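Local atomic coordinates of Can2 (Sulfobacillus thermosulfidooxidans, PDB entry 7BDV), a protein that binds the second messenger cyclic tetra-adenylate through its CARF domains and works as a dual-specificity nuclease that potentiates type III CRISPR defence. Residues Gln124-Leu129 against Glu135-Pro140; Glu82-Phe87 against Arg110-Pro115. One frame throughout, in Å; residues are numbered along the deposited sequence.

Interaction 1: residues Gln124-Leu129 against Glu135-Pro140; sequences QRILYL and ERLGDP
Ile126 and Glu135 form the hydrogen-bonded pair of an antiparallel beta hairpin, strand 125-128 turning back into strand 134-136. Two reciprocal bonds define the register: Ile126 N gives its hydrogen to Glu135 O (2.9 Å), and Glu135 N returns one to Ile126 O (3.1 Å). Arg125 and Arg136 are a non-hydrogen-bonded pair with CA atoms 4.6 Å apart and diverging side chains. A third backbone bond, Leu137 N to Gln124 O (2.9 Å, 178° at the hydrogen), carries the pairing one residue past strand 134-136, its donor tilted from the carbonyl plane. Gln124, at positive phi, joins Arg125 opposite Asp120 in a G1 beta bulge.

On the face bearing Ile126 and Glu135, the Tyr128 hydroxyl OH donates to Glu135 OE1 at 2.5 Å. OE1 sits in the ring plane at the ring edge, and carboxylate and ring planes differ by 15°. Glu135 achieves this reach with an extended chain, its CG set opposite the backbone N (chi1 -172°). Leu137 crosses Ile126 at about a right angle, with its CD2 3.6 Å from Ile126 CG1, and also packs on Ile27 of helix 23-31.

The guanidinium of Arg136 lies flat over Gln124, whose CB is centred 3.7 Å above its plane. A water donates to Gln124 OE1 at 2.7 Å and weakly accepts from Arg136 NH1. The amide of Gln124 is fixed mainly elsewhere: NE2 bonds to Ser121 O, while OE1 also takes a hydrogen from Asn285, which also bonds Gly138 O. Asn285 lies in the endonuclease domain, so this end of the hairpin meets the nuclease part. The geometry is that of an antiparallel hairpin closing the edge of a CARF-domain sheet.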
ATOM      1  N   GLN A 124     -19.816   5.184   8.714  1.00 44.01           N
ATOM      2  CA  GLN A 124     -19.835   4.541  10.052  1.00 41.64           C
ATOM      3  C   GLN A 124     -21.217   4.001  10.371  1.00 40.98           C
ATOM      4  O   GLN A 124     -21.696   4.235  11.483  1.00 47.56           O
ATOM      5  CB  GLN A 124     -19.334   5.522  11.117  1.00 39.09           C
ATOM      6  CG  GLN A 124     -17.818   5.637  11.105  1.00 40.84           C
ATOM      7  CD  GLN A 124     -17.211   4.279  11.401  1.00 45.30           C
ATOM      8  OE1 GLN A 124     -17.416   3.725  12.497  1.00 40.72           O
ATOM      9  NE2 GLN A 124     -16.505   3.713  10.416  1.00 40.54           N
ATOM     10  N   ARG A 125     -21.826   3.313   9.406  1.00 41.90           N
ATOM     11  CA  ARG A 125     -23.194   2.768   9.560  1.00 43.18           C
ATOM     12  C   ARG A 125     -23.193   1.275   9.248  1.00 37.20           C
ATOM     13  O   ARG A 125     -22.415   0.834   8.404  1.00 36.64           O
ATOM     14  CB  ARG A 125     -24.181   3.525   8.669  1.00 48.07           C
ATOM     15  CG  ARG A 125     -24.319   5.006   9.009  1.00 56.04           C
ATOM     16  CD  ARG A 125     -25.562   5.626   8.385  1.00 59.93           C
ATOM     17  NE  ARG A 125     -25.466   5.577   6.927  1.00 65.51           N
ATOM     18  CZ  ARG A 125     -26.472   5.380   6.080  1.00 72.66           C
ATOM     19  NH1 ARG A 125     -27.708   5.209   6.517  1.00 71.09           N
ATOM     20  NH2 ARG A 125     -26.220   5.343   4.783  1.00 78.35           N
ATOM     21  N   ILE A 126     -24.061   0.552   9.939  1.00 38.00           N
ATOM     22  CA  ILE A 126     -24.579  -0.783   9.534  1.00 38.04           C
ATOM     23  C   ILE A 126     -25.789  -0.533   8.643  1.00 34.64           C
ATOM     24  O   ILE A 126     -26.740   0.045   9.126  1.00 35.05           O
ATOM     25  CB  ILE A 126     -24.940  -1.612  10.768  1.00 41.46           C
ATOM     26  CG1 ILE A 126     -23.706  -1.936  11.607  1.00 46.13           C
ATOM     27  CG2 ILE A 126     -25.679  -2.855  10.364  1.00 45.73           C
ATOM     28  CD1 ILE A 126     -24.029  -2.410  13.003  1.00 53.71           C
ATOM     29  N   LEU A 127     -25.747  -0.969   7.389  1.00 34.89           N
ATOM     30  CA  LEU A 127     -26.925  -0.986   6.487  1.00 34.54           C
ATOM     31  C   LEU A 127     -27.640  -2.327   6.670  1.00 34.04           C
ATOM     32  O   LEU A 127     -26.969  -3.343   6.629  1.00 31.92           O
ATOM     33  CB  LEU A 127     -26.484  -0.801   5.036  1.00 32.87           C
ATOM     34  CG  LEU A 127     -25.506   0.340   4.794  1.00 38.98           C
ATOM     35  CD1 LEU A 127     -25.219   0.475   3.302  1.00 44.35           C
ATOM     36  CD2 LEU A 127     -26.037   1.622   5.370  1.00 42.97           C
ATOM     37  N   TYR A 128     -28.951  -2.297   6.922  1.00 36.13           N
ATOM     38  CA  TYR A 128     -29.828  -3.492   6.934  1.00 35.17           C
ATOM     39  C   TYR A 128     -30.424  -3.620   5.534  1.00 35.33           C
ATOM     40  O   TYR A 128     -31.351  -2.853   5.210  1.00 36.90           O
ATOM     41  CB  TYR A 128     -30.878  -3.351   8.025  1.00 37.73           C
ATOM     42  CG  TYR A 128     -30.299  -3.201   9.402  1.00 40.42           C
ATOM     43  CD1 TYR A 128     -29.837  -4.306  10.089  1.00 42.45           C
ATOM     44  CD2 TYR A 128     -30.201  -1.970  10.017  1.00 46.47           C
ATOM     45  CE1 TYR A 128     -29.313  -4.198  11.360  1.00 44.79           C
ATOM     46  CE2 TYR A 128     -29.677  -1.840  11.295  1.00 51.84           C
ATOM     47  CZ  TYR A 128     -29.232  -2.963  11.968  1.00 47.73           C
ATOM     48  OH  TYR A 128     -28.696  -2.864  13.215  1.00 58.62           O
ATOM     49  N   LEU A 129     -29.855  -4.512   4.715  1.00 35.83           N
ATOM     50  CA  LEU A 129     -30.163  -4.629   3.266  1.00 41.36           C
ATOM     51  C   LEU A 129     -31.542  -5.249   3.068  1.00 46.01           C
ATOM     52  O   LEU A 129     -32.126  -5.005   2.018  1.00 43.58           O
ATOM     53  CB  LEU A 129     -29.067  -5.443   2.572  1.00 39.71           C
ATOM     54  CG  LEU A 129     -27.722  -4.723   2.481  1.00 40.48           C
ATOM     55  CD1 LEU A 129     -26.741  -5.484   1.604  1.00 40.57           C
ATOM     56  CD2 LEU A 129     -27.892  -3.306   1.946  1.00 43.14           C
ATOM     57  N   GLU A 135     -28.094   1.997  11.052  1.00 51.84           N
ATOM     58  CA  GLU A 135     -27.772   2.277  12.473  1.00 49.11           C
ATOM     59  C   GLU A 135     -26.345   2.819  12.516  1.00 48.28           C
ATOM     60  O   GLU A 135     -25.516   2.329  11.740  1.00 45.72           O
ATOM     61  CB  GLU A 135     -27.936   0.990  13.280  1.00 52.96           C
ATOM     62  CG  GLU A 135     -27.829   1.156  14.780  1.00 62.51           C
ATOM     63  CD  GLU A 135     -27.652  -0.165  15.517  1.00 67.31           C
ATOM     64  OE1 GLU A 135     -27.710  -1.225  14.851  1.00 69.41           O
ATOM     65  OE2 GLU A 135     -27.455  -0.134  16.750  1.00 75.77           O
ATOM     66  N   ARG A 136     -26.089   3.829  13.351  1.00 49.81           N
ATOM     67  CA  ARG A 136     -24.723   4.336  13.600  1.00 52.99           C
ATOM     68  C   ARG A 136     -23.977   3.206  14.308  1.00 52.83           C
ATOM     69  O   ARG A 136     -24.615   2.543  15.139  1.00 52.78           O
ATOM     70  CB  ARG A 136     -24.766   5.649  14.395  1.00 59.09           C
ATOM     71  CG  ARG A 136     -23.520   6.527  14.361  1.00 67.81           C
ATOM     72  CD  ARG A 136     -23.043   6.971  12.985  1.00 73.72           C
ATOM     73  NE  ARG A 136     -21.996   7.987  12.985  1.00 74.78           N
ATOM     74  CZ  ARG A 136     -20.819   7.923  13.625  1.00 72.60           C
ATOM     75  NH1 ARG A 136     -20.499   6.892  14.395  1.00 70.05           N
ATOM     76  NH2 ARG A 136     -19.954   8.917  13.495  1.00 62.47           N
ATOM     77  N   LEU A 137     -22.720   2.953  13.913  1.00 47.11           N
ATOM     78  CA  LEU A 137     -21.783   2.068  14.646  1.00 46.88           C
ATOM     79  C   LEU A 137     -21.398   2.772  15.945  1.00 45.82           C
ATOM     80  O   LEU A 137     -21.335   4.027  15.941  1.00 51.08           O
ATOM     81  CB  LEU A 137     -20.527   1.851  13.801  1.00 52.35           C
ATOM     82  CG  LEU A 137     -20.628   0.873  12.634  1.00 50.85           C
ATOM     83  CD1 LEU A 137     -19.424   0.996  11.704  1.00 50.36           C
ATOM     84  CD2 LEU A 137     -20.731  -0.537  13.159  1.00 52.50           C
ATOM     85  N   GLY A 138     -21.123   2.024  17.011  1.00 44.85           N
ATOM     86  CA  GLY A 138     -20.443   2.569  18.204  1.00 44.49           C
ATOM     87  C   GLY A 138     -18.938   2.635  17.985  1.00 51.36           C
ATOM     88  O   GLY A 138     -18.499   2.516  16.811  1.00 52.65           O
ATOM     89  N   ASP A 139     -18.167   2.774  19.065  1.00 49.59           N
ATOM     90  CA  ASP A 139     -16.686   2.740  19.038  1.00 53.78           C
ATOM     91  C   ASP A 139     -16.186   1.802  20.131  1.00 47.31           C
ATOM     92  O   ASP A 139     -15.340   2.193  20.907  1.00 40.72           O
ATOM     93  CB  ASP A 139     -16.119   4.163  19.173  1.00 54.73           C
ATOM     94  N   PRO A 140     -16.621   0.524  20.169  1.00 52.00           N
ATOM     95  CA  PRO A 140     -16.115  -0.429  21.165  1.00 51.28           C
ATOM     96  C   PRO A 140     -14.704  -0.965  20.855  1.00 45.21           C
ATOM     97  O   PRO A 140     -13.990  -1.354  21.760  1.00 37.92           O
ATOM     98  CB  PRO A 140     -17.151  -1.560  21.086  1.00 54.92           C
ATOM     99  CG  PRO A 140     -17.562  -1.567  19.624  1.00 57.85           C
ATOM    100  CD  PRO A 140     -17.557  -0.106  19.215  1.00 60.60           C
TER
HETATM  101  O   HOH W   1     -17.920   5.439  14.558  1.00 56.15           O

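Interaction 2: residues Glu82-Phe87 against Arg110-Pro115; sequences EILEQF and RHNHRP
Within 82-87, Leu84 makes all the contacts with 110-115, and the evidence is purely van der Waals: 115 Å² is buried, with no hydrogen bond between the two segments. Its two methyls divide the work. CD1 lies 3.6 Å from Asn112 ND2, the isobutyl group and the amide meeting at a slant, whereas CD2 rests 3.8 Å from Arg114 CG, the two side chains running past each other in opposite directions. Phe109 touches both Leu84 and Arg114.

Backbone bonds shape the receiving surface. Helix 99-111 ends in a Schellman motif: His113, at positive phi, donates N to Arg110 O at 2.9 Å, and Arg114 N reaches Phe109 O. This helix ending presents Asn112 and Arg114 to the same leucine, then sends the chain into strand 116-120. Both helices are linking helices of the Rossmann-like CARF fold, helix 73-86 leading to strand 90-93, and helix 99-111 forming the crossover from that strand to the parallel strand 116-120.

The polar ends have their partners outside the two segments: Asn112 ND2, the atom that Leu84 CD1 touches, bonds to Arg108 O one turn back. Chi1 of Arg114 (-57°, CG anti to the carbonyl carbon) places CG against Leu84, and bends at chi2 and chi3 turn the chain so that NE bonds to Ala90 O. Arg110 NH1 forms a salt bridge with Asp107 of the second subunit.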
ATOM      1  N   GLU A  82     -27.516 -25.316   3.596  1.00 43.51           N
ATOM      2  CA  GLU A  82     -27.263 -26.260   4.726  1.00 46.60           C
ATOM      3  C   GLU A  82     -27.278 -25.489   6.050  1.00 47.72           C
ATOM      4  O   GLU A  82     -27.888 -26.000   7.004  1.00 41.58           O
ATOM      5  CB  GLU A  82     -25.956 -27.034   4.543  1.00 50.93           C
ATOM      6  CG  GLU A  82     -26.038 -28.111   3.472  1.00 54.71           C
ATOM      7  CD  GLU A  82     -24.705 -28.645   2.955  1.00 63.26           C
ATOM      8  OE1 GLU A  82     -23.641 -28.400   3.608  1.00 59.69           O
ATOM      9  OE2 GLU A  82     -24.729 -29.311   1.882  1.00 65.62           O
ATOM     10  N   ILE A  83     -26.662 -24.296   6.102  1.00 44.11           N
ATOM     11  CA  ILE A  83     -26.549 -23.445   7.325  1.00 43.41           C
ATOM     12  C   ILE A  83     -27.952 -23.021   7.781  1.00 43.95           C
ATOM     13  O   ILE A  83     -28.208 -23.022   9.029  1.00 39.62           O
ATOM     14  CB  ILE A  83     -25.647 -22.206   7.077  1.00 45.17           C
ATOM     15  CG1 ILE A  83     -24.160 -22.559   7.031  1.00 44.02           C
ATOM     16  CG2 ILE A  83     -25.901 -21.126   8.115  1.00 45.57           C
ATOM     17  CD1 ILE A  83     -23.306 -21.456   6.447  1.00 45.51           C
ATOM     18  N   LEU A  84     -28.803 -22.632   6.824  1.00 37.74           N
ATOM     19  CA  LEU A  84     -30.175 -22.125   7.072  1.00 43.29           C
ATOM     20  C   LEU A  84     -31.118 -23.264   7.486  1.00 47.23           C
ATOM     21  O   LEU A  84     -32.094 -22.985   8.198  1.00 51.22           O
ATOM     22  CB  LEU A  84     -30.665 -21.397   5.817  1.00 41.52           C
ATOM     23  CG  LEU A  84     -30.025 -20.020   5.608  1.00 45.76           C
ATOM     24  CD1 LEU A  84     -30.343 -19.463   4.232  1.00 45.33           C
ATOM     25  CD2 LEU A  84     -30.484 -19.046   6.675  1.00 42.94           C
ATOM     26  N   GLU A  85     -30.863 -24.491   7.046  1.00 52.88           N
ATOM     27  CA  GLU A  85     -31.600 -25.714   7.494  1.00 53.43           C
ATOM     28  C   GLU A  85     -31.312 -25.944   8.982  1.00 53.20           C
ATOM     29  O   GLU A  85     -32.290 -26.098   9.743  1.00 53.53           O
ATOM     30  CB  GLU A  85     -31.221 -26.920   6.628  1.00 56.61           C
ATOM     31  CG  GLU A  85     -31.607 -28.283   7.197  1.00 62.22           C
ATOM     32  CD  GLU A  85     -30.441 -29.093   7.751  1.00 65.85           C
ATOM     33  OE2 GLU A  85     -30.632 -29.827   8.749  1.00 78.25           O
ATOM     34  N   GLN A  86     -30.036 -25.893   9.387  1.00 49.10           N
ATOM     35  CA  GLN A  86     -29.586 -26.198  10.775  1.00 52.22           C
ATOM     36  C   GLN A  86     -29.827 -25.010  11.715  1.00 54.60           C
ATOM     37  O   GLN A  86     -30.114 -25.240  12.907  1.00 50.62           O
ATOM     38  CB  GLN A  86     -28.105 -26.569  10.803  1.00 55.50           C
ATOM     39  CG  GLN A  86     -27.724 -27.294  12.086  1.00 57.34           C
ATOM     40  CD  GLN A  86     -26.260 -27.636  12.155  1.00 56.71           C
ATOM     41  OE1 GLN A  86     -25.539 -27.583  11.161  1.00 53.68           O
ATOM     42  NE2 GLN A  86     -25.815 -27.987  13.351  1.00 53.26           N
ATOM     43  N   PHE A  87     -29.689 -23.776  11.217  1.00 49.64           N
ATOM     44  CA  PHE A  87     -29.885 -22.526  11.997  1.00 47.95           C
ATOM     45  C   PHE A  87     -30.798 -21.603  11.199  1.00 52.97           C
ATOM     46  O   PHE A  87     -30.324 -20.727  10.462  1.00 47.23           O
ATOM     47  CB  PHE A  87     -28.546 -21.853  12.297  1.00 41.12           C
ATOM     48  CG  PHE A  87     -27.498 -22.756  12.886  1.00 39.70           C
ATOM     49  CD1 PHE A  87     -27.564 -23.154  14.214  1.00 41.25           C
ATOM     50  CD2 PHE A  87     -26.458 -23.238  12.104  1.00 41.35           C
ATOM     51  CE1 PHE A  87     -26.599 -24.000  14.749  1.00 38.88           C
ATOM     52  CE2 PHE A  87     -25.503 -24.086  12.646  1.00 42.00           C
ATOM     53  CZ  PHE A  87     -25.567 -24.446  13.969  1.00 40.49           C
ATOM     54  N   ARG A 110     -31.708 -13.922   1.273  1.00 39.94           N
ATOM     55  CA  ARG A 110     -32.867 -13.134   0.777  1.00 41.38           C
ATOM     56  C   ARG A 110     -34.054 -14.089   0.542  1.00 47.86           C
ATOM     57  O   ARG A 110     -35.181 -13.796   1.017  1.00 46.50           O
ATOM     58  CB  ARG A 110     -32.510 -12.374  -0.501  1.00 44.56           C
ATOM     59  CG  ARG A 110     -33.626 -11.471  -1.005  1.00 50.50           C
ATOM     60  CD  ARG A 110     -33.263 -10.681  -2.252  1.00 58.07           C
ATOM     61  NE  ARG A 110     -33.055 -11.574  -3.383  1.00 67.85           N
ATOM     62  CZ  ARG A 110     -32.352 -11.279  -4.475  1.00 77.54           C
ATOM     63  NH1 ARG A 110     -31.793 -10.087  -4.616  1.00 73.60           N
ATOM     64  NH2 ARG A 110     -32.211 -12.190  -5.426  1.00 79.75           N
ATOM     65  N   HIS A 111     -33.822 -15.204  -0.149  1.00 48.87           N
ATOM     66  CA  HIS A 111     -34.862 -16.221  -0.453  1.00 53.68           C
ATOM     67  C   HIS A 111     -35.557 -16.681   0.842  1.00 48.88           C
ATOM     68  O   HIS A 111     -36.768 -16.921   0.793  1.00 52.08           O
ATOM     69  CB  HIS A 111     -34.265 -17.379  -1.260  1.00 56.22           C
ATOM     70  CG  HIS A 111     -35.264 -18.436  -1.585  1.00 62.55           C
ATOM     71  ND1 HIS A 111     -36.088 -18.361  -2.698  1.00 63.15           N
ATOM     72  CD2 HIS A 111     -35.573 -19.593  -0.955  1.00 63.36           C
ATOM     73  CE1 HIS A 111     -36.872 -19.421  -2.726  1.00 66.18           C
ATOM     74  NE2 HIS A 111     -36.568 -20.197  -1.674  1.00 64.51           N
ATOM     75  N   ASN A 112     -34.823 -16.789   1.951  1.00 45.60           N
ATOM     76  CA  ASN A 112     -35.344 -17.231   3.277  1.00 44.36           C
ATOM     77  C   ASN A 112     -35.740 -16.045   4.160  1.00 47.44           C
ATOM     78  O   ASN A 112     -35.857 -16.257   5.366  1.00 50.25           O
ATOM     79  CB  ASN A 112     -34.331 -18.093   4.020  1.00 44.82           C
ATOM     80  CG  ASN A 112     -34.179 -19.474   3.432  1.00 47.33           C
ATOM     81  OD1 ASN A 112     -34.781 -20.422   3.927  1.00 50.64           O
ATOM     82  ND2 ASN A 112     -33.436 -19.593   2.344  1.00 50.72           N
ATOM     83  N   HIS A 113     -35.928 -14.847   3.592  1.00 47.72           N
ATOM     84  CA  HIS A 113     -36.370 -13.620   4.304  1.00 50.85           C
ATOM     85  C   HIS A 113     -35.565 -13.409   5.594  1.00 46.83           C
ATOM     86  O   HIS A 113     -36.179 -13.091   6.639  1.00 44.85           O
ATOM     87  CB  HIS A 113     -37.890 -13.674   4.555  1.00 60.91           C
ATOM     88  CG  HIS A 113     -38.666 -13.800   3.289  1.00 62.20           C
ATOM     89  ND1 HIS A 113     -39.001 -15.034   2.757  1.00 64.14           N
ATOM     90  CD2 HIS A 113     -39.121 -12.865   2.419  1.00 60.40           C
ATOM     91  CE1 HIS A 113     -39.643 -14.856   1.615  1.00 65.35           C
ATOM     92  NE2 HIS A 113     -39.724 -13.530   1.381  1.00 63.02           N
ATOM     93  N   ARG A 114     -34.242 -13.559   5.520  1.00 42.77           N
ATOM     94  CA  ARG A 114     -33.324 -13.392   6.674  1.00 39.94           C
ATOM     95  C   ARG A 114     -32.771 -11.970   6.691  1.00 43.62           C
ATOM     96  O   ARG A 114     -32.650 -11.324   5.646  1.00 44.63           O
ATOM     97  CB  ARG A 114     -32.177 -14.400   6.605  1.00 42.61           C
ATOM     98  CG  ARG A 114     -32.582 -15.866   6.558  1.00 43.76           C
ATOM     99  CD  ARG A 114     -33.548 -16.323   7.645  1.00 45.65           C
ATOM    100  NE  ARG A 114     -33.156 -15.877   8.960  1.00 50.39           N
ATOM    101  CZ  ARG A 114     -33.960 -15.421   9.907  1.00 49.51           C
ATOM    102  NH1 ARG A 114     -35.271 -15.390   9.719  1.00 51.56           N
ATOM    103  NH2 ARG A 114     -33.424 -15.057  11.057  1.00 54.34           N
ATOM    104  N   PRO A 115     -32.427 -11.452   7.889  1.00 40.33           N
ATOM    105  CA  PRO A 115     -31.687 -10.208   8.011  1.00 41.42           C
ATOM    106  C   PRO A 115     -30.280 -10.292   7.389  1.00 40.21           C
ATOM    107  O   PRO A 115     -29.564 -11.290   7.528  1.00 33.84           O
ATOM    108  CB  PRO A 115     -31.565  -9.936   9.514  1.00 43.66           C
ATOM    109  CG  PRO A 115     -32.436 -10.980  10.199  1.00 45.36           C
ATOM    110  CD  PRO A 115     -32.747 -12.053   9.186  1.00 45.00           C
TER

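Overall arrangement
Followed from the N terminus, the chain first meets interaction 2, where 110-115 returns to 82-87 and closes a loop of 22 residues containing strand 90-93 and most of helix 99-111. Strand 116-120 then leads to the turn before interaction 1, which closes a loop of just five residues, 130-134. The two are therefore in series, neither enclosing nor crossing the other. Their centres are 23 Å apart and their nearest atoms about 6 Å, without touching. Strand 116-120 links them: Leu129 pairs with Ile116 and Leu127 with Tyr118. Interaction 2 joins helix ends beside the parallel strands, interaction 1 the antiparallel edge of the same sheet.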